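Local atomic coordinates of SIR4-interacting protein SIF2 (PDB entry 1R5M), a protein that antagonizes telomeric silencing in yeast and belongs, as a WD-repeat corepressor protein, to the Set3C complex. Residues S207-E213 and P249-F255; W214-F220 and V231-T235; K226-V231 and G241-H246; L261-D267 and S291-W297; G269-I273 and N283-H288. Numbering follows the deposited sequence.

Contact 1: S207-E213 and P249-F255; sequences SLGVDVE and PISVLEF
Lay 207-213 alongside 249-255 with both chains running the same way, their end-to-end directions 5° apart. At the N-terminal end a single bridge pairs Gly209 with Ile250, CA to CA 4.2 Å: Ile250 N donates to Leu208 O (3.0 Å) and Val210 N to Ile250 O (2.8 Å). At the phi/psi of Gly209, 152/177, a CB would be jammed against the carbonyl O of Leu208. Beyond it the backbones part, and acidic side chains replace the main-chain bonds. The contact joins successive beta-propeller blades near their inner edges: the loop 207-212, entering the first strand (213-216) of the WD 4 blade, lies along the first strand (250-256) of the WD 5 blade. Asp211, chi1 t, points toward its neighbour and takes a bond from Leu253 N on OD2 (2.9 Å). Two waters also donate to OD2, one bound in turn to Glu254 OE2, the other to Ser251 O. Glu213 (t, then p) repeats the trick, OE2 accepting from Phe255 N at 2.7 Å, with its CB 3.7 Å from Leu253 CB. Leu253 (m,t) turns toward the first segment and brings CD1 within 3.9 Å of Val212 CA. Behind, Lys156 makes salt bridges with both Asp211 OD1 and Glu213 OE1.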
# COMPACT_ATOMS: atom_id res chain seq x y z
N SER A 207 -3.83 17.76 -5.26
CA SER A 207 -3.56 16.80 -4.20
C SER A 207 -2.22 17.07 -3.51
O SER A 207 -1.24 17.45 -4.15
CB SER A 207 -3.54 15.38 -4.78
OG SER A 207 -3.17 14.42 -3.80
N LEU A 208 -2.20 16.87 -2.20
CA LEU A 208 -0.99 17.07 -1.41
C LEU A 208 -0.26 15.74 -1.30
O LEU A 208 0.91 15.69 -0.91
CB LEU A 208 -1.34 17.55 0.00
CG LEU A 208 -2.07 18.88 0.14
CD1 LEU A 208 -2.27 19.18 1.61
CD2 LEU A 208 -1.28 19.99 -0.54
N GLY A 209 -0.96 14.66 -1.63
CA GLY A 209 -0.37 13.34 -1.54
C GLY A 209 -1.44 12.30 -1.30
O GLY A 209 -2.62 12.64 -1.13
N VAL A 210 -1.05 11.03 -1.26
CA VAL A 210 -2.00 9.94 -1.08
C VAL A 210 -1.63 8.90 -0.03
O VAL A 210 -2.07 7.76 -0.10
CB VAL A 210 -2.22 9.21 -2.42
CG1 VAL A 210 -2.86 10.16 -3.43
CG2 VAL A 210 -0.89 8.70 -2.96
N ASP A 211 -0.81 9.29 0.94
CA ASP A 211 -0.42 8.35 1.99
C ASP A 211 -0.25 9.08 3.32
O ASP A 211 -0.07 10.30 3.35
CB ASP A 211 0.90 7.66 1.61
CG ASP A 211 1.02 6.25 2.20
OD1 ASP A 211 0.09 5.81 2.91
OD2 ASP A 211 2.05 5.59 1.93
N VAL A 212 -0.35 8.33 4.41
CA VAL A 212 -0.17 8.83 5.77
C VAL A 212 0.57 7.70 6.49
O VAL A 212 0.66 6.59 5.97
CB VAL A 212 -1.51 9.11 6.49
CG1 VAL A 212 -2.28 10.20 5.75
CG2 VAL A 212 -2.33 7.84 6.58
N GLU A 213 1.09 7.96 7.69
CA GLU A 213 1.83 6.91 8.38
C GLU A 213 2.04 7.18 9.86
O GLU A 213 2.21 8.33 10.27
CB GLU A 213 3.20 6.72 7.70
CG GLU A 213 4.12 5.69 8.35
CD GLU A 213 3.67 4.26 8.11
OE1 GLU A 213 2.45 4.03 8.01
OE2 GLU A 213 4.54 3.36 8.04
N PRO A 249 3.74 16.39 -4.53
CA PRO A 249 2.87 15.58 -3.68
C PRO A 249 3.56 14.34 -3.12
O PRO A 249 4.43 13.74 -3.77
CB PRO A 249 1.72 15.23 -4.62
CG PRO A 249 1.61 16.47 -5.46
CD PRO A 249 3.06 16.76 -5.79
N ILE A 250 3.17 13.96 -1.91
CA ILE A 250 3.74 12.80 -1.23
C ILE A 250 2.96 11.54 -1.62
O ILE A 250 1.77 11.42 -1.32
CB ILE A 250 3.69 13.00 0.30
CG1 ILE A 250 4.40 14.30 0.68
CG2 ILE A 250 4.34 11.81 1.00
CD1 ILE A 250 5.86 14.37 0.24
N SER A 251 3.64 10.61 -2.27
CA SER A 251 3.01 9.37 -2.73
C SER A 251 3.18 8.18 -1.80
O SER A 251 2.39 7.24 -1.85
CB SER A 251 3.57 9.01 -4.11
OG SER A 251 4.98 8.86 -4.06
N VAL A 252 4.21 8.22 -0.96
CA VAL A 252 4.48 7.11 -0.05
C VAL A 252 5.05 7.58 1.28
O VAL A 252 5.90 8.46 1.31
CB VAL A 252 5.52 6.13 -0.65
CG1 VAL A 252 5.73 4.94 0.29
CG2 VAL A 252 5.09 5.67 -2.04
N LEU A 253 4.58 6.97 2.36
CA LEU A 253 5.09 7.24 3.70
C LEU A 253 5.15 5.89 4.40
O LEU A 253 4.11 5.27 4.65
CB LEU A 253 4.18 8.21 4.46
CG LEU A 253 4.27 9.67 3.98
CD1 LEU A 253 3.17 10.48 4.64
CD2 LEU A 253 5.64 10.25 4.32
N GLU A 254 6.36 5.43 4.69
CA GLU A 254 6.60 4.14 5.34
C GLU A 254 7.61 4.27 6.46
O GLU A 254 8.78 4.60 6.24
CB GLU A 254 7.11 3.12 4.32
CG GLU A 254 6.10 2.69 3.26
CD GLU A 254 5.02 1.79 3.82
OE1 GLU A 254 5.13 1.38 4.99
OE2 GLU A 254 4.07 1.48 3.07
N PHE A 255 7.16 3.98 7.68
CA PHE A 255 8.04 4.06 8.84
C PHE A 255 8.59 2.68 9.19
O PHE A 255 7.86 1.69 9.19
CB PHE A 255 7.27 4.62 10.04
CG PHE A 255 8.13 4.83 11.26
CD1 PHE A 255 9.09 5.84 11.29
CD2 PHE A 255 7.97 4.02 12.38
CE1 PHE A 255 9.88 6.04 12.43
CE2 PHE A 255 8.76 4.21 13.52
CZ PHE A 255 9.71 5.23 13.54
O HOH W 1 2.05 3.02 2.51
O HOH W 2 1.73 4.75 -0.93
O HOH W 3 2.75 1.66 6.30

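Contact 2: W214-F220 and V231-T235; sequences WVDDDKF and VYQIT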
# COMPACT_ATOMS: atom_id res chain seq x y z
N TRP A 214 2.03 6.12 10.67
CA TRP A 214 2.27 6.25 12.10
C TRP A 214 3.78 6.15 12.30
O TRP A 214 4.43 5.31 11.68
CB TRP A 214 1.59 5.13 12.89
CG TRP A 214 0.11 5.26 12.99
CD1 TRP A 214 -0.82 4.77 12.12
CD2 TRP A 214 -0.62 5.96 14.00
NE1 TRP A 214 -2.09 5.12 12.53
CE2 TRP A 214 -1.99 5.86 13.68
CE3 TRP A 214 -0.24 6.67 15.15
CZ2 TRP A 214 -2.99 6.44 14.47
CZ3 TRP A 214 -1.24 7.25 15.94
CH2 TRP A 214 -2.60 7.13 15.59
N VAL A 215 4.33 6.99 13.17
CA VAL A 215 5.77 6.95 13.42
C VAL A 215 6.08 6.63 14.88
O VAL A 215 7.23 6.64 15.31
CB VAL A 215 6.46 8.27 13.02
CG1 VAL A 215 6.28 8.50 11.53
CG2 VAL A 215 5.89 9.44 13.81
N ASP A 216 5.02 6.36 15.64
CA ASP A 216 5.12 6.00 17.05
C ASP A 216 3.71 5.58 17.47
O ASP A 216 2.76 5.75 16.71
CB ASP A 216 5.60 7.18 17.90
CG ASP A 216 6.28 6.74 19.18
OD1 ASP A 216 6.09 5.58 19.60
OD2 ASP A 216 7.01 7.56 19.77
N ASP A 217 3.57 5.04 18.67
CA ASP A 217 2.26 4.61 19.15
C ASP A 217 1.27 5.78 19.18
O ASP A 217 0.07 5.58 19.04
CB ASP A 217 2.38 4.00 20.55
CG ASP A 217 3.25 2.75 20.57
OD1 ASP A 217 2.90 1.77 19.89
OD2 ASP A 217 4.29 2.76 21.26
N ASP A 218 1.79 6.99 19.35
CA ASP A 218 0.95 8.17 19.43
C ASP A 218 1.41 9.33 18.55
O ASP A 218 1.08 10.48 18.81
CB ASP A 218 0.88 8.65 20.89
CG ASP A 218 2.21 9.18 21.38
OD1 ASP A 218 3.26 8.66 20.95
OD2 ASP A 218 2.21 10.12 22.21
N LYS A 219 2.18 9.03 17.51
CA LYS A 219 2.67 10.07 16.61
C LYS A 219 2.48 9.61 15.18
O LYS A 219 2.59 8.43 14.88
CB LYS A 219 4.15 10.36 16.87
CG LYS A 219 4.48 10.72 18.31
CD LYS A 219 5.97 10.91 18.50
CE LYS A 219 6.33 11.11 19.97
NZ LYS A 219 5.95 9.94 20.80
N PHE A 220 2.19 10.56 14.29
CA PHE A 220 1.97 10.22 12.89
C PHE A 220 2.34 11.36 11.95
O PHE A 220 2.54 12.49 12.39
CB PHE A 220 0.50 9.81 12.69
CG PHE A 220 -0.49 10.86 13.13
CD1 PHE A 220 -0.96 11.82 12.24
CD2 PHE A 220 -0.96 10.89 14.44
CE1 PHE A 220 -1.89 12.78 12.64
CE2 PHE A 220 -1.88 11.85 14.86
CZ PHE A 220 -2.35 12.80 13.95
N VAL A 231 4.32 16.50 11.07
CA VAL A 231 4.39 15.49 12.13
C VAL A 231 3.44 15.91 13.25
O VAL A 231 3.41 17.08 13.63
CB VAL A 231 5.82 15.37 12.70
CG1 VAL A 231 5.91 14.17 13.64
CG2 VAL A 231 6.83 15.24 11.56
N TYR A 232 2.68 14.95 13.77
CA TYR A 232 1.73 15.22 14.84
C TYR A 232 1.79 14.22 15.98
O TYR A 232 2.29 13.10 15.84
CB TYR A 232 0.29 15.20 14.32
CG TYR A 232 -0.06 16.27 13.32
CD1 TYR A 232 0.15 16.07 11.96
CD2 TYR A 232 -0.64 17.47 13.74
CE1 TYR A 232 -0.21 17.04 11.03
CE2 TYR A 232 -1.00 18.44 12.82
CZ TYR A 232 -0.79 18.22 11.47
OH TYR A 232 -1.16 19.18 10.55
N GLN A 233 1.24 14.64 17.12
CA GLN A 233 1.12 13.80 18.30
C GLN A 233 -0.39 13.75 18.51
O GLN A 233 -1.08 14.74 18.29
CB GLN A 233 1.81 14.45 19.49
CG GLN A 233 1.93 13.54 20.70
CD GLN A 233 2.69 14.20 21.84
OE1 GLN A 233 2.28 15.25 22.34
NE2 GLN A 233 3.79 13.58 22.26
N ILE A 234 -0.90 12.59 18.92
CA ILE A 234 -2.34 12.42 19.11
C ILE A 234 -3.08 13.48 19.92
O ILE A 234 -4.18 13.89 19.55
CB ILE A 234 -2.65 11.04 19.75
CG1 ILE A 234 -2.34 9.93 18.75
CG2 ILE A 234 -4.11 10.98 20.19
CD1 ILE A 234 -2.58 8.53 19.30
N THR A 235 -2.48 13.95 21.01
CA THR A 235 -3.13 14.94 21.86
C THR A 235 -2.98 16.41 21.46
O THR A 235 -3.54 17.28 22.12
CB THR A 235 -2.64 14.82 23.32
OG1 THR A 235 -1.26 15.20 23.39
CG2 THR A 235 -2.79 13.39 23.81
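Follow the backbone first. Phe220 and Tyr232 form an antiparallel hydrogen-bonded pair that satisfies both residues: Tyr232 N donates to Phe220 O (2.8 Å) and Phe220 N to Tyr232 O (3.0 Å). One non-hydrogen-bonded pair further, Lys219 faces Gln233 with CA atoms 4.4 Å apart, and then Ile234 N donates to Asp218 O at 2.9 Å. Before this, a type I turn from Asp216 to Lys219 reverses the chain. Lys219 O takes Val215 N at 2.8 Å and, weakly, Asp216 N at 3.3 Å, while Asp217 N is held by Asp216 OD1 at 2.7 Å. The ammonium of Lys219 is neutralised inside the turn, with NZ 2.8 Å from Asp216 OD2 and 3.0 Å from Asp218 OD1, both salt bridges. Trp214 NE1 is bonded to Lys156 O in the preceding blade, so the indole's one donor is used there. On the face of the hairpin that carries Phe220 and Tyr232, opposite Lys219 and Gln233, Tyr232 CB sits over the Phe220 ring, 3.9 Å from its centroid, a CH-pi contact; the two rings themselves lie nearly parallel but slide past each other, with centroids 5.6 Å apart. Ile234 CD1 reaches the edge of the Trp214 indole, 3.8 Å from CZ3. Strands 219-223 and 229-233 thus make the middle hairpin of a four-stranded antiparallel blade, that of WD repeat 4 in the beta-propeller.

Contact 3: K226-V231 and G241-H246; sequences KGAIFV and GKLIGH
Start from a small apolar cluster on one face of an antiparallel pair, strands 229-231 and 241-243, whose axes pass 4.7 Å apart at 155°. Ile229 (m,t) and Leu243 (m,t) meet CB to CB at 3.9 Å, and Val231 (t) sets CG2 3.9 Å from Leu243 CG. Gly241 lies opposite Val231. On the reverse face Phe230 is paired with Lys242, whose extended chain puts CE over the ring, 4.0 Å from its centroid, a CH-pi contact. Between the faces run the backbone bonds: Leu243 N to Ile229 O (2.8 Å), Ile229 N to Leu243 O (3.0 Å), Val231 N to Gly241 O (2.9 Å). Before Ile229 the direct backbone pairing ends. Ala228 CB still touches Ile244 CD1 at 3.4 Å, but a water takes over, donating to Gly227 O (2.7 Å) and Leu243 O (3.1 Å) and accepting from His246 N (3.0 Å). Gly227, at phi/psi 80/0, passes where a CB would strike His246 O. His246 (chi1 m) points back toward this end, CD2 4.2 Å from Ile229 CD1. Its NE2 is bonded to Ser264 and its ND1 to Asp268, part of the Asp-His-Ser-Trp tetrad of WD repeats. The outer hairpin is held by main-chain bonds, its apolar face is offered to the next blade (Leu262, Trp274), and the imidazole directs its polar atoms there too.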
# COMPACT_ATOMS: atom_id res chain seq x y z
N LYS A 226 2.90 22.20 -0.37
CA LYS A 226 4.17 22.27 -1.09
C LYS A 226 5.17 21.15 -0.82
O LYS A 226 6.37 21.40 -0.71
CB LYS A 226 4.84 23.62 -0.79
CG LYS A 226 3.95 24.83 -1.03
CD LYS A 226 4.67 26.10 -0.61
CE LYS A 226 3.79 27.33 -0.80
NZ LYS A 226 4.49 28.58 -0.36
N GLY A 227 4.68 19.92 -0.71
CA GLY A 227 5.57 18.79 -0.49
C GLY A 227 6.06 18.55 0.93
O GLY A 227 6.82 17.62 1.17
N ALA A 228 5.64 19.39 1.87
CA ALA A 228 6.07 19.21 3.25
C ALA A 228 5.35 18.02 3.86
O ALA A 228 4.29 17.61 3.38
CB ALA A 228 5.77 20.47 4.06
N ILE A 229 5.94 17.45 4.90
CA ILE A 229 5.34 16.34 5.63
C ILE A 229 5.20 16.85 7.06
O ILE A 229 6.19 17.19 7.70
CB ILE A 229 6.23 15.08 5.61
CG1 ILE A 229 6.39 14.57 4.18
CG2 ILE A 229 5.62 13.99 6.50
CD1 ILE A 229 7.56 13.61 3.99
N PHE A 230 3.97 16.91 7.55
CA PHE A 230 3.70 17.40 8.90
C PHE A 230 3.71 16.26 9.92
O PHE A 230 3.17 15.18 9.65
CB PHE A 230 2.34 18.11 8.94
CG PHE A 230 2.36 19.51 8.37
CD1 PHE A 230 3.33 19.90 7.45
CD2 PHE A 230 1.38 20.43 8.74
CE1 PHE A 230 3.32 21.18 6.90
CE2 PHE A 230 1.37 21.71 8.20
CZ PHE A 230 2.34 22.09 7.27
N VAL A 231 4.32 16.50 11.07
CA VAL A 231 4.39 15.49 12.13
C VAL A 231 3.44 15.91 13.25
O VAL A 231 3.41 17.08 13.63
CB VAL A 231 5.82 15.37 12.70
CG1 VAL A 231 5.91 14.17 13.64
CG2 VAL A 231 6.83 15.24 11.56
N GLY A 241 6.29 19.09 14.40
CA GLY A 241 7.41 19.34 13.51
C GLY A 241 7.00 19.28 12.05
O GLY A 241 5.89 18.85 11.72
N LYS A 242 7.90 19.71 11.17
CA LYS A 242 7.63 19.70 9.75
C LYS A 242 8.88 19.22 9.01
O LYS A 242 9.98 19.73 9.24
CB LYS A 242 7.22 21.09 9.26
CG LYS A 242 5.94 21.60 9.92
CD LYS A 242 5.54 22.97 9.39
CE LYS A 242 4.27 23.46 10.08
NZ LYS A 242 3.84 24.80 9.58
N LEU A 243 8.70 18.23 8.15
CA LEU A 243 9.79 17.67 7.37
C LEU A 243 9.75 18.34 6.00
O LEU A 243 8.87 18.07 5.19
CB LEU A 243 9.61 16.16 7.25
CG LEU A 243 9.36 15.47 8.60
CD1 LEU A 243 9.22 13.96 8.39
CD2 LEU A 243 10.49 15.76 9.57
N ILE A 244 10.71 19.23 5.76
CA ILE A 244 10.77 19.98 4.51
C ILE A 244 11.86 19.45 3.58
O ILE A 244 13.00 19.24 3.99
CB ILE A 244 11.05 21.48 4.78
CG1 ILE A 244 10.00 22.03 5.75
CG2 ILE A 244 11.02 22.26 3.47
CD1 ILE A 244 8.57 21.94 5.25
N GLY A 245 11.50 19.25 2.32
CA GLY A 245 12.46 18.75 1.35
C GLY A 245 11.86 18.43 -0.01
O GLY A 245 12.41 18.82 -1.04
N HIS A 246 10.74 17.72 -0.03
CA HIS A 246 10.10 17.36 -1.29
C HIS A 246 9.51 18.57 -2.01
O HIS A 246 9.12 19.55 -1.38
CB HIS A 246 9.00 16.32 -1.05
CG HIS A 246 9.53 14.94 -0.78
ND1 HIS A 246 10.28 14.25 -1.70
CD2 HIS A 246 9.39 14.13 0.29
CE1 HIS A 246 10.58 13.06 -1.21
NE2 HIS A 246 10.05 12.96 -0.00
O HOH W 4 9.18 16.90 2.36

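Contact 4: L261-D267 and S291-W297; sequences LLLSASD and SIVSASW
Two strands face each other without pairing: 261-266 and 292-297 run nearly antiparallel, 164° between directions, with axes 6.7 Å apart at closest. They splay from one end to the other, CA atoms being 4.2 Å apart at Asp267 and Ser291 but 7.5 Å at Leu263 and Trp297. Apolar side chains fill the space. Leu263 (chi1 160°, chi2 p) points toward the second strand, its CD2 over a face of the Trp297 indole and 4.0 Å from Ala295 CB; its CB is 3.8 Å from Trp297 CE2. Leu261 (m,t) brings CB to 3.7 Å from Trp297 CH2. Nearer the tight end, Ala265 CB meets Ile292 CG2 at 3.7 Å and Ala295 CB at 4.3 Å, with Ile292 in m,t. This is the face-to-face packing of neighbouring propeller blades: the second strand of the WD 5 blade lies against the innermost strand of the WD 6 blade. A classic beta bulge at Val293 and Ser294, both facing Cys306, interrupts the latter strand. No clear direct hydrogen bond crosses between the strands. A water donates to Asp267 O (3.0 Å) and is hydrogen-bonded to Ser291 OG (2.7 Å). Trp297, chi1 near -81°, is anchored by NE1 to Glu254 O, and Ser266, whose CA-to-CB bond points away from 291-297, is bonded through OG to Pro249 O.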
# COMPACT_ATOMS: atom_id res chain seq x y z
N LEU A 261 13.34 5.10 11.18
CA LEU A 261 13.45 6.05 10.08
C LEU A 261 12.19 6.04 9.24
O LEU A 261 11.53 5.01 9.09
CB LEU A 261 14.64 5.71 9.19
CG LEU A 261 16.03 5.76 9.84
CD1 LEU A 261 17.07 5.29 8.83
CD2 LEU A 261 16.34 7.18 10.30
N LEU A 262 11.85 7.20 8.70
CA LEU A 262 10.69 7.35 7.84
C LEU A 262 11.14 7.44 6.39
O LEU A 262 12.04 8.21 6.06
CB LEU A 262 9.92 8.63 8.18
CG LEU A 262 8.76 8.97 7.24
CD1 LEU A 262 7.63 7.96 7.42
CD2 LEU A 262 8.27 10.38 7.52
N LEU A 263 10.51 6.63 5.53
CA LEU A 263 10.80 6.65 4.10
C LEU A 263 9.65 7.39 3.44
O LEU A 263 8.49 7.10 3.71
CB LEU A 263 10.87 5.22 3.55
CG LEU A 263 10.68 5.07 2.03
CD1 LEU A 263 11.87 5.65 1.29
CD2 LEU A 263 10.52 3.60 1.69
N SER A 264 9.97 8.36 2.58
CA SER A 264 8.93 9.08 1.86
C SER A 264 9.26 9.06 0.37
O SER A 264 10.43 8.99 -0.01
CB SER A 264 8.81 10.53 2.36
OG SER A 264 10.01 11.26 2.13
N ALA A 265 8.23 9.09 -0.46
CA ALA A 265 8.41 9.13 -1.91
C ALA A 265 7.51 10.25 -2.39
O ALA A 265 6.49 10.55 -1.77
CB ALA A 265 7.99 7.81 -2.55
N SER A 266 7.89 10.88 -3.50
CA SER A 266 7.13 12.00 -4.01
C SER A 266 6.99 12.02 -5.53
O SER A 266 7.72 11.33 -6.24
CB SER A 266 7.79 13.30 -3.54
OG SER A 266 7.25 14.44 -4.20
N ASP A 267 6.04 12.82 -6.00
CA ASP A 267 5.83 12.97 -7.44
C ASP A 267 7.08 13.65 -8.00
O ASP A 267 7.31 13.62 -9.21
CB ASP A 267 4.62 13.86 -7.72
CG ASP A 267 3.30 13.15 -7.50
OD1 ASP A 267 3.30 11.97 -7.11
OD2 ASP A 267 2.25 13.79 -7.72
N SER A 291 7.29 10.22 -11.65
CA SER A 291 6.70 10.01 -10.33
C SER A 291 6.92 8.60 -9.79
O SER A 291 6.85 7.62 -10.53
CB SER A 291 5.20 10.30 -10.37
OG SER A 291 4.96 11.64 -10.76
N ILE A 292 7.19 8.52 -8.49
CA ILE A 292 7.39 7.24 -7.83
C ILE A 292 6.02 6.78 -7.35
O ILE A 292 5.34 7.48 -6.60
CB ILE A 292 8.36 7.39 -6.64
CG1 ILE A 292 9.76 7.71 -7.17
CG2 ILE A 292 8.37 6.11 -5.81
CD1 ILE A 292 10.80 7.98 -6.10
N VAL A 293 5.61 5.59 -7.79
CA VAL A 293 4.30 5.07 -7.42
C VAL A 293 4.27 4.24 -6.14
O VAL A 293 3.25 4.22 -5.45
CB VAL A 293 3.70 4.24 -8.58
CG1 VAL A 293 3.56 5.12 -9.82
CG2 VAL A 293 4.57 3.03 -8.88
N SER A 294 5.37 3.57 -5.83
CA SER A 294 5.44 2.75 -4.62
C SER A 294 6.88 2.68 -4.13
O SER A 294 7.82 2.81 -4.91
CB SER A 294 4.96 1.32 -4.90
OG SER A 294 3.69 1.29 -5.52
N ALA A 295 7.04 2.49 -2.82
CA ALA A 295 8.36 2.35 -2.21
C ALA A 295 8.22 1.60 -0.90
O ALA A 295 7.22 1.74 -0.20
CB ALA A 295 8.99 3.72 -1.97
N SER A 296 9.23 0.80 -0.58
CA SER A 296 9.21 -0.01 0.64
C SER A 296 10.60 -0.15 1.24
O SER A 296 11.61 0.00 0.56
CB SER A 296 8.71 -1.43 0.35
OG SER A 296 7.39 -1.46 -0.13
N TRP A 297 10.62 -0.48 2.52
CA TRP A 297 11.86 -0.74 3.21
C TRP A 297 12.25 -2.16 2.84
O TRP A 297 11.38 -3.03 2.66
CB TRP A 297 11.69 -0.67 4.73
CG TRP A 297 11.70 0.71 5.26
CD1 TRP A 297 10.62 1.48 5.56
CD2 TRP A 297 12.86 1.50 5.50
NE1 TRP A 297 11.04 2.72 5.98
CE2 TRP A 297 12.41 2.76 5.95
CE3 TRP A 297 14.24 1.28 5.38
CZ2 TRP A 297 13.29 3.80 6.29
CZ3 TRP A 297 15.11 2.31 5.71
CH2 TRP A 297 14.63 3.55 6.16
O HOH W 5 5.58 14.09 -11.57

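Contact 5: G269-I273 and N283-H288; sequences GTLRI and NCFYGH. Unlike the reference sequence in segment 283-288: Cys284 (reference Ser).
Four main-chain hydrogen bonds set up the outer hairpin of the WD 5 propeller blade, strands 271-273 and 283-285 lying antiparallel at 167° with axes 4.6 Å apart. Phe285 N to Leu271 O is the shortest at 2.8 Å, then Ile273 N to Asn283 O at 3.0 Å, with Leu271 N to Phe285 O and Asn283 N to Ile273 O both at 3.3 Å. Leu271-Phe285 and Ile273-Asn283 are hydrogen-bonded pairs flanking the non-hydrogen-bonded Arg272-Cys284. Where the chains diverge, two waters take over. One donates to Gly269 O (2.7 Å) and Phe285 O (3.0 Å) and accepts from His288 N; the other donates to Gly269 O and His288 O and accepts from Gly287 N (2.9 Å). Gly269 has positive phi (79°). His288 (chi1 m) is bonded through NE2 to Ser305 and through ND1 to Asp309, consistent with the Asp-His-Ser-Trp tetrad of WD repeats. Packing follows by face. On one, Ile273 (m,m) lays CG1 4.1 Å from Phe285 CE1 and 3.7 Å from Asn283 CB, and the Phe285 ring also meets Trp315. The other face carries Arg272 and Cys284; beyond the paired strands, Thr270 CG2 touches Tyr286 CD2 at 3.6 Å. Arg272 NH1 is bonded to Ser281, and over a face of its guanidinium sits Cys284, serine in the reference sequence, with SG 3.5 Å from Arg272 CZ.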
# COMPACT_ATOMS: atom_id res chain seq x y z
N GLY A 269 9.87 12.70 -8.01
CA GLY A 269 10.82 11.69 -8.46
C GLY A 269 11.92 11.29 -7.49
O GLY A 269 12.88 10.62 -7.89
N THR A 270 11.79 11.68 -6.23
CA THR A 270 12.82 11.33 -5.26
C THR A 270 12.28 10.61 -4.04
O THR A 270 11.08 10.63 -3.75
CB THR A 270 13.55 12.57 -4.71
OG1 THR A 270 12.65 13.33 -3.88
CG2 THR A 270 14.05 13.45 -5.84
N LEU A 271 13.19 9.95 -3.34
CA LEU A 271 12.88 9.27 -2.09
C LEU A 271 13.68 10.03 -1.05
O LEU A 271 14.79 10.50 -1.33
CB LEU A 271 13.39 7.84 -2.07
CG LEU A 271 12.81 6.80 -3.02
CD1 LEU A 271 13.43 5.45 -2.70
CD2 LEU A 271 11.29 6.75 -2.87
N ARG A 272 13.12 10.18 0.14
CA ARG A 272 13.84 10.82 1.22
C ARG A 272 13.72 9.93 2.45
O ARG A 272 12.74 9.20 2.61
CB ARG A 272 13.30 12.23 1.50
CG ARG A 272 13.85 13.29 0.53
CD ARG A 272 13.29 14.68 0.81
NE ARG A 272 13.73 15.67 -0.17
CZ ARG A 272 14.85 16.39 -0.08
NH1 ARG A 272 15.66 16.24 0.96
NH2 ARG A 272 15.15 17.27 -1.03
N ILE A 273 14.76 9.95 3.28
CA ILE A 273 14.80 9.16 4.51
C ILE A 273 14.89 10.20 5.62
O ILE A 273 15.76 11.07 5.59
CB ILE A 273 16.05 8.25 4.56
CG1 ILE A 273 16.08 7.31 3.34
CG2 ILE A 273 16.05 7.45 5.85
CD1 ILE A 273 14.92 6.35 3.26
N ASN A 283 18.65 11.28 4.04
CA ASN A 283 19.04 10.85 2.70
C ASN A 283 18.03 11.38 1.69
O ASN A 283 16.87 11.62 2.03
CB ASN A 283 19.04 9.32 2.57
CG ASN A 283 20.11 8.66 3.40
OD1 ASN A 283 21.31 8.81 3.13
ND2 ASN A 283 19.70 7.92 4.41
N CYS A 284 18.49 11.57 0.46
CA CYS A 284 17.63 12.01 -0.63
C CYS A 284 18.17 11.30 -1.86
O CYS A 284 19.31 11.54 -2.27
CB CYS A 284 17.69 13.52 -0.84
SG CYS A 284 16.53 14.08 -2.13
N PHE A 285 17.37 10.41 -2.43
CA PHE A 285 17.78 9.63 -3.59
C PHE A 285 17.18 10.09 -4.92
O PHE A 285 15.96 10.01 -5.12
CB PHE A 285 17.46 8.15 -3.38
CG PHE A 285 18.18 7.52 -2.22
CD1 PHE A 285 17.48 7.00 -1.14
CD2 PHE A 285 19.57 7.45 -2.21
CE1 PHE A 285 18.15 6.42 -0.06
CE2 PHE A 285 20.25 6.88 -1.14
CZ PHE A 285 19.54 6.36 -0.07
N TYR A 286 18.05 10.56 -5.81
CA TYR A 286 17.67 11.02 -7.15
C TYR A 286 17.95 9.89 -8.13
O TYR A 286 18.88 9.11 -7.94
CB TYR A 286 18.49 12.24 -7.58
CG TYR A 286 18.24 13.50 -6.80
CD1 TYR A 286 19.00 13.81 -5.68
CD2 TYR A 286 17.24 14.40 -7.19
CE1 TYR A 286 18.77 14.98 -4.95
CE2 TYR A 286 17.00 15.57 -6.48
CZ TYR A 286 17.77 15.85 -5.36
OH TYR A 286 17.53 17.01 -4.65
N GLY A 287 17.17 9.83 -9.20
CA GLY A 287 17.38 8.80 -10.20
C GLY A 287 16.15 8.57 -11.05
O GLY A 287 16.24 8.53 -12.29
N HIS A 288 15.01 8.41 -10.41
CA HIS A 288 13.77 8.20 -11.14
C HIS A 288 13.48 9.43 -11.99
O HIS A 288 13.66 10.56 -11.54
CB HIS A 288 12.62 7.93 -10.16
CG HIS A 288 12.58 6.53 -9.65
ND1 HIS A 288 12.41 5.44 -10.48
CD2 HIS A 288 12.69 6.03 -8.39
CE1 HIS A 288 12.41 4.33 -9.75
NE2 HIS A 288 12.57 4.67 -8.48
O HOH W 6 14.65 8.63 -7.41
O HOH W 7 15.13 11.87 -9.63

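The five contacts span two adjacent propeller blades and the start of a third. Contacts 2 and 3 lie in the WD 4 blade and share Val231 on its third strand; contact 5 closes the outer hairpin of the WD 5 blade; contacts 1 and 4 join blades, with centres only 8 Å apart. Within the WD 5 sheet, Glu254 O of contact 1 lies 2.8 Å from Leu263 N of contact 4, and Ser264 N lies 2.9 Å from Arg272 O of contact 5, both probable hydrogen bonds. Contact 3 reaches that sheet through His246 NE2, 2.7 Å from Ser264 OG. Contacts 2 and 5 are farthest apart, their centres about 24 Å from each other.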